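Local coordinates for protein putative ferredoxin (Rhodopseudomonas palustris, PDB 4OV1) that binds a [3Fe-4S] cluster and probably serves as an electron carrier of the ferredoxin type, at residues Leu5-Asp10 / Asn62-Thr67. Sequence-based numbering, arbitrary orientation.
Sequences LTIHVD and NAIDIT
T6 and T67 each turn OG1 into the space between their own backbone N and carbonyl carbon, chi1 70° and 58°, and these two rotations bring the hydroxyls together at 2.6 Å from T6 OG1 to T67 OG1, a short hydrogen bond on the face that also carries H8 and D65. In the backbone the same residues form a hydrogen-bonded antiparallel pair, with T67 N giving to T6 O at 3.2 Å, while the return bond from T6 N to T67 O is weak. Were T6 a valine, the T67 hydroxyl would probably lose this partner and be less firmly set in its rotation. H8 and D65 make the next hydrogen-bonded pair, gripped more closely: D65 N reaches H8 O at 2.7 Å, the bond lying in the carbonyl plane. Their side chains run alongside each other, and D65 OD2 sits at the edge of the imidazole, near its plane, 3.8 Å from H8 CD2; the ring's ND1 bonds instead to E38. Strands 5-9 and 64-68, from near the two ends of the chain, thus form the two-stranded antiparallel sheet characteristic of small ferredoxins, which backs onto helix 49-58. The face carrying I7, V9, I64 and I66 is apolar: CG1 of I7 lies beside CG1 of I66 at 4.0 Å, while the CG2 branch of I7 crosses to CG2 of I64. I64 also lies near the cluster ligand C20, and V9 touches the [3Fe-4S] cluster itself. Past the strand end, D10 N donates almost straight to A63 O, 2.8 Å away, where one segment leaves the sheet and the other, coming from the cluster ligand C59, enters it.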
loop_
_atom_site.group_PDB
_atom_site.type_symbol
_atom_site.label_atom_id
_atom_site.label_comp_id
_atom_site.label_asym_id
_atom_site.label_seq_id
_atom_site.Cartn_x
_atom_site.Cartn_y
_atom_site.Cartn_z
ATOM N N LEU A 5 -4.783 10.090 6.727
ATOM C CA LEU A 5 -4.682 8.711 6.368
ATOM C C LEU A 5 -3.285 8.169 6.436
ATOM O O LEU A 5 -2.344 8.806 6.114
ATOM C CB LEU A 5 -5.263 8.449 4.978
ATOM C CG LEU A 5 -6.664 8.871 4.570
ATOM C CD1 LEU A 5 -6.867 8.607 3.151
ATOM C CD2 LEU A 5 -7.697 8.170 5.344
ATOM N N THR A 6 -3.190 6.938 6.867
ATOM C CA THR A 6 -1.946 6.169 6.785
ATOM C C THR A 6 -2.193 4.782 6.178
ATOM O O THR A 6 -3.323 4.289 6.186
ATOM C CB THR A 6 -1.226 6.050 8.158
ATOM O OG1 THR A 6 -1.974 5.204 9.044
ATOM C CG2 THR A 6 -1.024 7.429 8.791
ATOM N N ILE A 7 -1.136 4.160 5.656
ATOM C CA ILE A 7 -1.251 2.881 4.948
ATOM C C ILE A 7 -0.443 1.778 5.613
ATOM O O ILE A 7 0.687 1.999 6.003
ATOM C CB ILE A 7 -0.833 3.024 3.462
ATOM C CG1 ILE A 7 -1.975 3.649 2.661
ATOM C CG2 ILE A 7 -0.572 1.687 2.843
ATOM C CD1 ILE A 7 -1.756 3.653 1.169
ATOM N N HIS A 8 -1.031 0.595 5.754
ATOM C CA HIS A 8 -0.312 -0.567 6.268
ATOM C C HIS A 8 -0.425 -1.819 5.388
ATOM O O HIS A 8 -1.521 -2.187 4.979
ATOM C CB HIS A 8 -0.832 -0.925 7.648
ATOM C CG HIS A 8 -0.254 -2.195 8.196
ATOM N ND1 HIS A 8 1.102 -2.393 8.341
ATOM C CD2 HIS A 8 -0.850 -3.333 8.626
ATOM C CE1 HIS A 8 1.315 -3.599 8.837
ATOM N NE2 HIS A 8 0.146 -4.189 9.020
ATOM N N VAL A 9 0.686 -2.501 5.127
ATOM C CA VAL A 9 0.614 -3.808 4.467
ATOM C C VAL A 9 0.765 -4.985 5.439
ATOM O O VAL A 9 1.771 -5.097 6.121
ATOM C CB VAL A 9 1.689 -3.970 3.378
ATOM C CG1 VAL A 9 1.556 -5.326 2.735
ATOM C CG2 VAL A 9 1.574 -2.877 2.341
ATOM N N ASP A 10 -0.228 -5.868 5.486
ATOM C CA ASP A 10 -0.140 -7.078 6.299
ATOM C C ASP A 10 0.713 -8.115 5.574
ATOM O O ASP A 10 0.316 -8.684 4.544
ATOM C CB ASP A 10 -1.539 -7.630 6.581
ATOM C CG ASP A 10 -1.549 -8.756 7.617
ATOM O OD1 ASP A 10 -2.600 -8.929 8.280
ATOM O OD2 ASP A 10 -0.542 -9.475 7.768
ATOM N N ASN A 62 -6.135 -8.714 -0.210
ATOM C CA ASN A 62 -6.755 -7.828 0.775
ATOM C C ASN A 62 -5.789 -7.570 1.927
ATOM O O ASN A 62 -6.152 -7.598 3.103
ATOM C CB ASN A 62 -8.105 -8.383 1.260
ATOM C CG ASN A 62 -9.107 -8.584 0.115
ATOM O OD1 ASN A 62 -9.178 -7.783 -0.833
ATOM N ND2 ASN A 62 -9.885 -9.663 0.200
ATOM N N ALA A 63 -4.544 -7.306 1.556
ATOM C CA ALA A 63 -3.471 -7.183 2.522
ATOM C C ALA A 63 -3.237 -5.744 2.984
ATOM O O ALA A 63 -2.510 -5.526 3.950
ATOM C CB ALA A 63 -2.189 -7.784 1.947
ATOM N N ILE A 64 -3.850 -4.771 2.308
ATOM C CA ILE A 64 -3.602 -3.361 2.615
ATOM C C ILE A 64 -4.674 -2.740 3.511
ATOM O O ILE A 64 -5.870 -2.905 3.286
ATOM C CB ILE A 64 -3.424 -2.504 1.337
ATOM C CG1 ILE A 64 -2.218 -2.985 0.529
ATOM C CG2 ILE A 64 -3.263 -1.016 1.690
ATOM C CD1 ILE A 64 -2.149 -2.405 -0.877
ATOM N N ASP A 65 -4.216 -2.021 4.531
ATOM C CA ASP A 65 -5.082 -1.378 5.501
ATOM C C ASP A 65 -4.953 0.121 5.378
ATOM O O ASP A 65 -3.840 0.645 5.270
ATOM C CB ASP A 65 -4.646 -1.770 6.907
ATOM C CG ASP A 65 -5.239 -3.075 7.358
ATOM O OD1 ASP A 65 -6.374 -3.399 6.910
ATOM O OD2 ASP A 65 -4.567 -3.755 8.172
ATOM N N ILE A 66 -6.081 0.821 5.403
ATOM C CA ILE A 66 -6.032 2.273 5.449
ATOM C C ILE A 66 -6.778 2.800 6.673
ATOM O O ILE A 66 -7.976 2.561 6.825
ATOM C CB ILE A 66 -6.571 2.913 4.165
ATOM C CG1 ILE A 66 -5.743 2.451 2.965
ATOM C CG2 ILE A 66 -6.535 4.421 4.284
ATOM C CD1 ILE A 66 -5.917 3.307 1.721
ATOM N N THR A 67 -6.055 3.495 7.549
ATOM C CA THR A 67 -6.649 4.074 8.749
ATOM C C THR A 67 -7.067 5.518 8.517
ATOM O O THR A 67 -6.388 6.271 7.819
ATOM C CB THR A 67 -5.673 4.091 9.928
ATOM O OG1 THR A 67 -4.509 4.842 9.559
ATOM C CG2 THR A 67 -5.291 2.677 10.354
#